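Local coordinates for reticulocyte binding protein (Streptococcus agalactiae COH1, PDB 3FAW) that probably hydrolyses the alpha-1,6-glucosidic linkages of pullulan and related alpha-glucans as a pullulanase of the streptococcal cell surface, at residues A[320-324]-A[396-400]; A[345-351]-A[391-396]; A[214-218]-A[235-241]. The contacts are given in a common frame with arbitrary orientation. Residues are numbered along the deposited sequence.

Overall arrangement
The three contacts run from the rim of the catalytic TIM barrel out to the neighbouring CBM48-type beta domain. Interactions 1 and 2 join the same two loops, those following barrel strands 312-315 and 385-390, and share Ala396. Interaction 2 is the buried one, built on a proline wedge, an oblique tyrosine pair and a backbone hydrogen bond. Interaction 1, only partly buried, combines a phenylalanine packed under a lysine chain with a lysine-tyrosine hydrogen bond. Interaction 3 lies farthest from the chain centre, within the beta domain, and relies on bridging waters and a salt bridge. Gln349 and Tyr399 link its 235-241 segment to the barrel loops through Ala239 N and Lys237 O.

Interaction 1: A[320-324]-A[396-400]; sequences SYFYV and AKTYL
A loop-to-loop contact at the rim of the TIM barrel joins 320-324, in the long excursion after strand 312-315, to 396-400, where the loop after strand 385-390 enters helix 399-402. Segment 320-324 has no regular structure, and Tyr323 (phi/psi -79/89) is the centre of an inverse gamma turn. Ala396 is helical in its angles and Lys397 extended; the chain then turns, with Leu400 N hydrogen-bonded to Lys397 O at 3.1 Å. Phe322 and Ala396 lie nearest, with CA atoms 6.3 Å apart. In its t rotamer Phe322 points toward the other segment, its CB 3.4 Å from Ala396 CB. Such strand-to-helix loops carry the cleft of alpha-amylase-type barrels, and here two consecutive ones are held side by side, burying 237 Å². Lys397, chi values m, m, t, t, runs over one face of the Phe322 ring, CG lying 4.3 Å from the centroid as a CH-pi contact, and reaches on so that NZ donates to Tyr323 OH at 3.0 Å. Phe322 CZ is 3.6 Å from Tyr399 OH, a hydroxyl hydrogen-bonded to Lys237 O. Trp227 meets the Phe322 ring as well, and its NE1 is hydrogen-bonded to Phe322 O.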
loop_
_atom_site.group_PDB
_atom_site.type_symbol
_atom_site.label_atom_id
_atom_site.label_comp_id
_atom_site.label_asym_id
_atom_site.label_seq_id
_atom_site.Cartn_x
_atom_site.Cartn_y
_atom_site.Cartn_z
ATOM N N SER A 320 -11.728 2.581 -5.401
ATOM C CA SER A 320 -11.901 2.875 -6.821
ATOM C C SER A 320 -10.616 3.380 -7.458
ATOM O O SER A 320 -10.002 4.318 -6.964
ATOM C CB SER A 320 -13.006 3.911 -7.044
ATOM O OG SER A 320 -13.097 4.256 -8.421
ATOM N N TYR A 321 -10.219 2.726 -8.547
ATOM C CA TYR A 321 -9.092 3.174 -9.368
ATOM C C TYR A 321 -9.565 3.516 -10.778
ATOM O O TYR A 321 -10.610 3.038 -11.226
ATOM C CB TYR A 321 -7.958 2.142 -9.390
ATOM C CG TYR A 321 -8.351 0.713 -9.717
ATOM C CD1 TYR A 321 -8.376 0.257 -11.038
ATOM C CD2 TYR A 321 -8.653 -0.196 -8.704
ATOM C CE1 TYR A 321 -8.715 -1.058 -11.343
ATOM C CE2 TYR A 321 -8.987 -1.521 -9.000
ATOM C CZ TYR A 321 -9.017 -1.943 -10.320
ATOM O OH TYR A 321 -9.344 -3.247 -10.619
ATOM N N PHE A 322 -8.778 4.341 -11.464
ATOM C CA PHE A 322 -9.248 5.084 -12.637
ATOM C C PHE A 322 -9.178 4.303 -13.952
ATOM O O PHE A 322 -10.176 4.193 -14.670
ATOM C CB PHE A 322 -8.454 6.396 -12.760
ATOM C CG PHE A 322 -8.983 7.344 -13.810
ATOM C CD1 PHE A 322 -9.943 8.294 -13.485
ATOM C CD2 PHE A 322 -8.504 7.297 -15.118
ATOM C CE1 PHE A 322 -10.430 9.175 -14.450
ATOM C CE2 PHE A 322 -8.981 8.174 -16.090
ATOM C CZ PHE A 322 -9.944 9.114 -15.756
ATOM N N TYR A 323 -8.002 3.775 -14.279
ATOM C CA TYR A 323 -7.795 3.120 -15.575
ATOM C C TYR A 323 -8.368 1.702 -15.580
ATOM O O TYR A 323 -7.672 0.734 -15.264
ATOM C CB TYR A 323 -6.313 3.105 -15.940
ATOM C CG TYR A 323 -5.719 4.484 -16.099
ATOM C CD1 TYR A 323 -4.794 4.971 -15.181
ATOM C CD2 TYR A 323 -6.079 5.303 -17.167
ATOM C CE1 TYR A 323 -4.235 6.235 -15.319
ATOM C CE2 TYR A 323 -5.524 6.577 -17.315
ATOM C CZ TYR A 323 -4.605 7.032 -16.383
ATOM O OH TYR A 323 -4.048 8.283 -16.509
ATOM N N VAL A 324 -9.644 1.600 -15.939
ATOM C CA VAL A 324 -10.365 0.329 -15.911
ATOM C C VAL A 324 -11.717 0.430 -16.632
ATOM O O VAL A 324 -12.306 1.511 -16.725
ATOM C CB VAL A 324 -10.619 -0.135 -14.453
ATOM C CG1 VAL A 324 -11.675 0.743 -13.785
ATOM C CG2 VAL A 324 -11.033 -1.604 -14.404
ATOM N N ALA A 396 -4.983 9.453 -9.421
ATOM C CA ALA A 396 -4.806 9.110 -10.834
ATOM C C ALA A 396 -4.672 10.349 -11.713
ATOM O O ALA A 396 -3.915 10.349 -12.680
ATOM C CB ALA A 396 -5.976 8.247 -11.322
ATOM N N LYS A 397 -5.425 11.394 -11.373
ATOM C CA LYS A 397 -5.473 12.621 -12.161
ATOM C C LYS A 397 -5.477 13.816 -11.229
ATOM O O LYS A 397 -6.281 13.873 -10.306
ATOM C CB LYS A 397 -6.745 12.660 -13.022
ATOM C CG LYS A 397 -6.853 11.563 -14.067
ATOM C CD LYS A 397 -5.805 11.719 -15.155
ATOM C CE LYS A 397 -6.045 10.754 -16.298
ATOM N NZ LYS A 397 -5.050 10.937 -17.395
ATOM N N THR A 398 -4.592 14.779 -11.485
ATOM C CA THR A 398 -4.481 15.979 -10.651
ATOM C C THR A 398 -5.816 16.723 -10.539
ATOM O O THR A 398 -6.135 17.273 -9.487
ATOM C CB THR A 398 -3.387 16.937 -11.197
ATOM O OG1 THR A 398 -2.126 16.258 -11.217
ATOM C CG2 THR A 398 -3.272 18.199 -10.347
ATOM N N TYR A 399 -6.608 16.715 -11.611
ATOM C CA TYR A 399 -7.890 17.421 -11.618
ATOM C C TYR A 399 -8.931 16.882 -10.614
ATOM O O TYR A 399 -9.818 17.623 -10.195
ATOM C CB TYR A 399 -8.473 17.515 -13.042
ATOM C CG TYR A 399 -8.858 16.210 -13.722
ATOM C CD1 TYR A 399 -9.926 15.438 -13.259
ATOM C CD2 TYR A 399 -8.187 15.779 -14.862
ATOM C CE1 TYR A 399 -10.291 14.258 -13.898
ATOM C CE2 TYR A 399 -8.547 14.604 -15.511
ATOM C CZ TYR A 399 -9.599 13.846 -15.021
ATOM O OH TYR A 399 -9.954 12.686 -15.662
ATOM N N LEU A 400 -8.815 15.612 -10.224
ATOM C CA LEU A 400 -9.762 14.989 -9.287
ATOM C C LEU A 400 -10.054 15.860 -8.066
ATOM O O LEU A 400 -11.206 15.993 -7.650
ATOM C CB LEU A 400 -9.252 13.612 -8.824
ATOM C CG LEU A 400 -9.561 12.446 -9.761
ATOM C CD1 LEU A 400 -8.673 11.231 -9.474
ATOM C CD2 LEU A 400 -11.049 12.076 -9.656
#

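Interaction 2: A[345-351]-A[391-396]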
loop_
_atom_site.group_PDB
_atom_site.type_symbol
_atom_site.label_atom_id
_atom_site.label_comp_id
_atom_site.label_asym_id
_atom_site.label_seq_id
_atom_site.Cartn_x
_atom_site.Cartn_y
_atom_site.Cartn_z
ATOM N N GLY A 345 -4.293 -1.486 -9.147
ATOM C CA GLY A 345 -5.154 -0.508 -8.486
ATOM C C GLY A 345 -4.459 0.722 -7.924
ATOM O O GLY A 345 -5.056 1.453 -7.131
ATOM N N TYR A 346 -3.226 0.986 -8.359
ATOM C CA TYR A 346 -2.457 2.130 -7.860
ATOM C C TYR A 346 -2.663 3.377 -8.728
ATOM O O TYR A 346 -1.728 4.138 -8.972
ATOM C CB TYR A 346 -0.972 1.759 -7.726
ATOM C CG TYR A 346 -0.762 0.627 -6.748
ATOM C CD1 TYR A 346 -0.862 0.842 -5.377
ATOM C CD2 TYR A 346 -0.507 -0.668 -7.192
ATOM C CE1 TYR A 346 -0.694 -0.195 -4.475
ATOM C CE2 TYR A 346 -0.338 -1.714 -6.295
ATOM C CZ TYR A 346 -0.431 -1.469 -4.941
ATOM O OH TYR A 346 -0.270 -2.505 -4.056
ATOM N N ASP A 347 -3.911 3.578 -9.163
ATOM C CA ASP A 347 -4.346 4.781 -9.876
ATOM C C ASP A 347 -5.612 5.322 -9.193
ATOM O O ASP A 347 -6.707 5.250 -9.758
ATOM C CB ASP A 347 -4.639 4.447 -11.341
ATOM C CG ASP A 347 -3.477 3.751 -12.027
ATOM O OD1 ASP A 347 -2.350 4.281 -11.974
ATOM O OD2 ASP A 347 -3.695 2.675 -12.623
ATOM N N PRO A 348 -5.469 5.856 -7.967
ATOM C CA PRO A 348 -6.627 6.168 -7.123
ATOM C C PRO A 348 -7.616 7.201 -7.674
ATOM O O PRO A 348 -7.223 8.301 -8.088
ATOM C CB PRO A 348 -5.977 6.679 -5.835
ATOM C CG PRO A 348 -4.642 6.046 -5.836
ATOM C CD PRO A 348 -4.220 6.170 -7.252
ATOM N N GLN A 349 -8.893 6.823 -7.663
ATOM C CA GLN A 349 -9.986 7.729 -7.985
ATOM C C GLN A 349 -10.760 8.151 -6.726
ATOM O O GLN A 349 -11.124 9.323 -6.580
ATOM C CB GLN A 349 -10.923 7.070 -8.997
ATOM C CG GLN A 349 -12.090 7.940 -9.402
ATOM C CD GLN A 349 -12.828 7.404 -10.601
ATOM O OE1 GLN A 349 -13.127 8.282 -11.537
ATOM N NE2 GLN A 349 -13.129 6.213 -10.687
ATOM N N SER A 350 -11.017 7.201 -5.829
ATOM C CA SER A 350 -11.705 7.493 -4.564
ATOM C C SER A 350 -10.992 6.840 -3.382
ATOM O O SER A 350 -10.326 5.809 -3.536
ATOM C CB SER A 350 -13.166 7.026 -4.615
ATOM O OG SER A 350 -13.876 7.398 -3.435
ATOM N N TYR A 351 -11.136 7.456 -2.209
ATOM C CA TYR A 351 -10.557 6.939 -0.966
ATOM C C TYR A 351 -11.613 6.376 -0.011
ATOM O O TYR A 351 -11.268 5.795 1.013
ATOM C CB TYR A 351 -9.716 8.025 -0.277
ATOM C CG TYR A 351 -8.467 8.382 -1.056
ATOM C CD1 TYR A 351 -7.540 7.398 -1.404
ATOM C CD2 TYR A 351 -8.212 9.691 -1.459
ATOM C CE1 TYR A 351 -6.401 7.702 -2.122
ATOM C CE2 TYR A 351 -7.062 10.008 -2.183
ATOM C CZ TYR A 351 -6.163 9.005 -2.513
ATOM O OH TYR A 351 -5.025 9.295 -3.227
ATOM N N VAL A 391 -3.714 3.971 -0.848
ATOM C CA VAL A 391 -2.823 4.689 -1.767
ATOM C C VAL A 391 -3.031 6.208 -1.724
ATOM O O VAL A 391 -3.415 6.824 -2.720
ATOM C CB VAL A 391 -3.028 4.191 -3.222
ATOM C CG1 VAL A 391 -1.873 4.650 -4.123
ATOM C CG2 VAL A 391 -3.176 2.664 -3.262
ATOM N N TYR A 392 -2.744 6.811 -0.575
ATOM C CA TYR A 392 -2.952 8.252 -0.381
ATOM C C TYR A 392 -1.817 9.120 -0.938
ATOM O O TYR A 392 -1.941 10.345 -0.976
ATOM C CB TYR A 392 -3.145 8.562 1.101
ATOM C CG TYR A 392 -4.310 7.831 1.718
ATOM C CD1 TYR A 392 -5.615 8.268 1.515
ATOM C CD2 TYR A 392 -4.110 6.700 2.505
ATOM C CE1 TYR A 392 -6.694 7.593 2.079
ATOM C CE2 TYR A 392 -5.182 6.022 3.077
ATOM C CZ TYR A 392 -6.472 6.472 2.858
ATOM O OH TYR A 392 -7.538 5.795 3.418
ATOM N N ASN A 393 -0.723 8.498 -1.374
ATOM C CA ASN A 393 0.428 9.256 -1.850
ATOM C C ASN A 393 0.136 10.017 -3.147
ATOM O O ASN A 393 0.646 11.120 -3.344
ATOM C CB ASN A 393 1.673 8.362 -1.969
ATOM C CG ASN A 393 1.561 7.319 -3.067
ATOM O OD1 ASN A 393 1.856 7.599 -4.221
ATOM N ND2 ASN A 393 1.166 6.096 -2.700
ATOM N N HIS A 394 -0.698 9.441 -4.013
ATOM C CA HIS A 394 -1.081 10.117 -5.248
ATOM C C HIS A 394 -2.467 9.698 -5.727
ATOM O O HIS A 394 -2.983 8.647 -5.345
ATOM C CB HIS A 394 -0.039 9.873 -6.355
ATOM C CG HIS A 394 -0.202 8.562 -7.059
ATOM N ND1 HIS A 394 0.187 7.364 -6.503
ATOM C CD2 HIS A 394 -0.732 8.261 -8.268
ATOM C CE1 HIS A 394 -0.088 6.383 -7.344
ATOM N NE2 HIS A 394 -0.647 6.900 -8.422
ATOM N N THR A 395 -3.051 10.555 -6.561
ATOM C CA THR A 395 -4.313 10.302 -7.239
ATOM C C THR A 395 -4.014 10.019 -8.705
ATOM O O THR A 395 -2.921 10.313 -9.178
ATOM C CB THR A 395 -5.247 11.524 -7.136
ATOM O OG1 THR A 395 -4.704 12.619 -7.885
ATOM C CG2 THR A 395 -5.413 11.951 -5.677
ATOM N N ALA A 396 -4.983 9.453 -9.421
ATOM C CA ALA A 396 -4.806 9.110 -10.834
ATOM C C ALA A 396 -4.672 10.349 -11.713
ATOM O O ALA A 396 -3.915 10.349 -12.680
ATOM C CB ALA A 396 -5.976 8.247 -11.322
HETATM O O HOH W 1 -1.723 6.598 -11.176
#
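Two bumps of 345-351, Pro348 and the still more covered Tyr351, fit the curve of 391-396. Pro348 CG presses to 3.5 Å from Val391 CG1 and 3.1 Å from His394 O, while Pro348 CD sits over the face of the imidazole, 4.2 Å from the His394 ring centroid. Beside the proline, Tyr351 pushes its ring into the same curve edge first: its OH lies 3.0 Å from both Val391 O and His394 O, so its one proton has two acceptors in reach. Tyr392 leans obliquely over a face of this ring, centroids 4.8 Å apart and planes at 35°. Val391 CG2 also meets Tyr346 CD1 at 3.6 Å. Ala396 N donates to Pro348 O at 2.8 Å. Ala396 CB lies 3.5 Å from Asp347 O. A water lies 2.5 Å from Asp347 OD1 and 3.0 Å from His394 NE2; Asp347 OD2 is hydrogen-bonded to Asn343 ND2, and His394 ND1 donates to Asn393 OD1 at 2.8 Å. The sequences GYDP and VYNH belong, respectively, to the YNWGYDP signature of type I pullulanases and the first conserved region of family GH13, here interlocked at the probable active-site end of the barrel.

Interaction 3: A[214-218]-A[235-241]; sequences VKILD and DIKTAKA
Segments 214-218 and 235-241 run side by side in nearly the same direction, 11° apart end to end, with waters between their backbones. Residues 214-216 finish strand 212-216. CA-CA distances are 6.3 Å for Lys215-Ile236, 6.3 Å for Leu217-Lys240 and 6.4 Å for Asp218-Ala241, so four steps of the second segment span two of the first, the extra residues being taken up around Lys237. One water accepts from Lys215 N (3.0 Å) and donates to Asp235 O (2.7 Å). A second donates to Lys215 O (2.9 Å) and Thr238 OG1 (2.7 Å) and accepts from Lys237 N (3.2 Å). Thr238, chi1 p, gives its own OG1 proton to Ala239 O at 2.9 Å. Both segments border strand 202-209 of the CBM48-type beta domain: Val214 and Ile216 pair with Ile207 and Tyr205, and Ala241 with Tyr203. Lys215 (m, t, t, t) extends toward Asp235 (chi1 t) for a salt bridge, NZ to OD2 2.9 Å, with a weak hydrogen bond from NZ to OD1 at 3.4 Å. Lys237 NZ passes 3.4 Å from Val214 CG2 but is salt-bridged to Asp403; Asp218 OD2 is hydrogen-bonded to Tyr203. Further along the pair, toward Asp218, Leu217 CD1 packs 4.0 Å from Ala241 CB.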
loop_
_atom_site.group_PDB
_atom_site.type_symbol
_atom_site.label_atom_id
_atom_site.label_comp_id
_atom_site.label_asym_id
_atom_site.label_seq_id
_atom_site.Cartn_x
_atom_site.Cartn_y
_atom_site.Cartn_z
ATOM N N VAL A 214 -16.772 23.424 -13.940
ATOM C CA VAL A 214 -16.244 22.061 -14.027
ATOM C C VAL A 214 -17.054 21.083 -13.168
ATOM O O VAL A 214 -17.556 21.447 -12.107
ATOM C CB VAL A 214 -14.740 22.019 -13.651
ATOM C CG1 VAL A 214 -14.533 22.249 -12.150
ATOM C CG2 VAL A 214 -14.114 20.708 -14.107
ATOM N N LYS A 215 -17.182 19.846 -13.646
ATOM C CA LYS A 215 -17.957 18.812 -12.952
ATOM C C LYS A 215 -17.028 17.881 -12.181
ATOM O O LYS A 215 -16.136 17.255 -12.772
ATOM C CB LYS A 215 -18.825 18.035 -13.949
ATOM C CG LYS A 215 -19.899 18.908 -14.606
ATOM C CD LYS A 215 -20.654 18.201 -15.728
ATOM C CE LYS A 215 -21.619 19.172 -16.412
ATOM N NZ LYS A 215 -22.411 18.550 -17.510
ATOM N N ILE A 216 -17.239 17.791 -10.867
ATOM C CA ILE A 216 -16.311 17.079 -9.972
ATOM C C ILE A 216 -16.940 15.880 -9.249
ATOM O O ILE A 216 -18.163 15.744 -9.175
ATOM C CB ILE A 216 -15.635 18.050 -8.937
ATOM C CG1 ILE A 216 -16.628 18.573 -7.893
ATOM C CG2 ILE A 216 -14.974 19.226 -9.662
ATOM C CD1 ILE A 216 -16.830 17.668 -6.700
ATOM N N LEU A 217 -16.074 15.017 -8.721
ATOM C CA LEU A 217 -16.486 13.814 -7.995
ATOM C C LEU A 217 -16.373 14.070 -6.502
ATOM O O LEU A 217 -15.305 14.428 -6.014
ATOM C CB LEU A 217 -15.604 12.619 -8.389
ATOM C CG LEU A 217 -15.703 11.350 -7.531
ATOM C CD1 LEU A 217 -17.148 10.874 -7.429
ATOM C CD2 LEU A 217 -14.807 10.232 -8.082
ATOM N N ASP A 218 -17.482 13.891 -5.785
ATOM C CA ASP A 218 -17.502 14.010 -4.328
ATOM C C ASP A 218 -16.393 13.136 -3.723
ATOM O O ASP A 218 -16.438 11.910 -3.843
ATOM C CB ASP A 218 -18.877 13.583 -3.797
ATOM C CG ASP A 218 -19.063 13.866 -2.317
ATOM O OD1 ASP A 218 -18.111 14.327 -1.648
ATOM O OD2 ASP A 218 -20.180 13.623 -1.813
ATOM N N ASP A 235 -16.136 17.160 -20.706
ATOM C CA ASP A 235 -17.178 17.614 -19.794
ATOM C C ASP A 235 -17.243 16.763 -18.524
ATOM O O ASP A 235 -17.191 17.287 -17.411
ATOM C CB ASP A 235 -18.529 17.587 -20.504
ATOM C CG ASP A 235 -19.650 18.111 -19.638
ATOM O OD1 ASP A 235 -19.498 19.221 -19.087
ATOM O OD2 ASP A 235 -20.681 17.414 -19.514
ATOM N N ILE A 236 -17.379 15.453 -18.701
ATOM C CA ILE A 236 -17.409 14.517 -17.578
ATOM C C ILE A 236 -16.186 13.603 -17.671
ATOM O O ILE A 236 -16.066 12.809 -18.602
ATOM C CB ILE A 236 -18.714 13.695 -17.572
ATOM C CG1 ILE A 236 -19.901 14.600 -17.221
ATOM C CG2 ILE A 236 -18.620 12.546 -16.583
ATOM C CD1 ILE A 236 -21.260 14.005 -17.555
ATOM N N LYS A 237 -15.279 13.734 -16.703
ATOM C CA LYS A 237 -13.988 13.034 -16.733
ATOM C C LYS A 237 -13.695 12.273 -15.439
ATOM O O LYS A 237 -12.538 11.981 -15.116
ATOM C CB LYS A 237 -12.855 14.019 -17.062
ATOM C CG LYS A 237 -12.953 15.394 -16.407
ATOM C CD LYS A 237 -11.742 16.251 -16.795
ATOM C CE LYS A 237 -11.992 17.735 -16.608
ATOM N NZ LYS A 237 -12.097 18.141 -15.182
ATOM N N THR A 238 -14.758 11.945 -14.712
ATOM C CA THR A 238 -14.668 11.149 -13.499
ATOM C C THR A 238 -15.852 10.198 -13.445
ATOM O O THR A 238 -16.826 10.347 -14.188
ATOM C CB THR A 238 -14.703 12.027 -12.218
ATOM O OG1 THR A 238 -15.998 12.631 -12.074
ATOM C CG2 THR A 238 -13.637 13.106 -12.265
ATOM N N ALA A 239 -15.765 9.222 -12.551
ATOM C CA ALA A 239 -16.919 8.406 -12.204
ATOM C C ALA A 239 -17.935 9.306 -11.501
ATOM O O ALA A 239 -17.606 10.420 -11.076
ATOM C CB ALA A 239 -16.507 7.246 -11.303
ATOM N N LYS A 240 -19.171 8.829 -11.397
ATOM C CA LYS A 240 -20.220 9.569 -10.716
ATOM C C LYS A 240 -20.442 8.969 -9.330
ATOM O O LYS A 240 -20.426 7.747 -9.165
ATOM C CB LYS A 240 -21.516 9.531 -11.533
ATOM C CG LYS A 240 -21.393 10.107 -12.935
ATOM C CD LYS A 240 -22.727 10.053 -13.675
ATOM C CE LYS A 240 -22.589 10.482 -15.131
ATOM N NZ LYS A 240 -21.926 9.429 -15.971
ATOM N N ALA A 241 -20.637 9.827 -8.334
ATOM C CA ALA A 241 -20.929 9.360 -6.975
ATOM C C ALA A 241 -22.319 8.725 -6.912
ATOM O O ALA A 241 -23.148 8.947 -7.794
ATOM C CB ALA A 241 -20.818 10.503 -5.981
HETATM O O HOH W 2 -16.489 14.589 -13.922
HETATM O O HOH W 3 -17.316 19.858 -16.600
#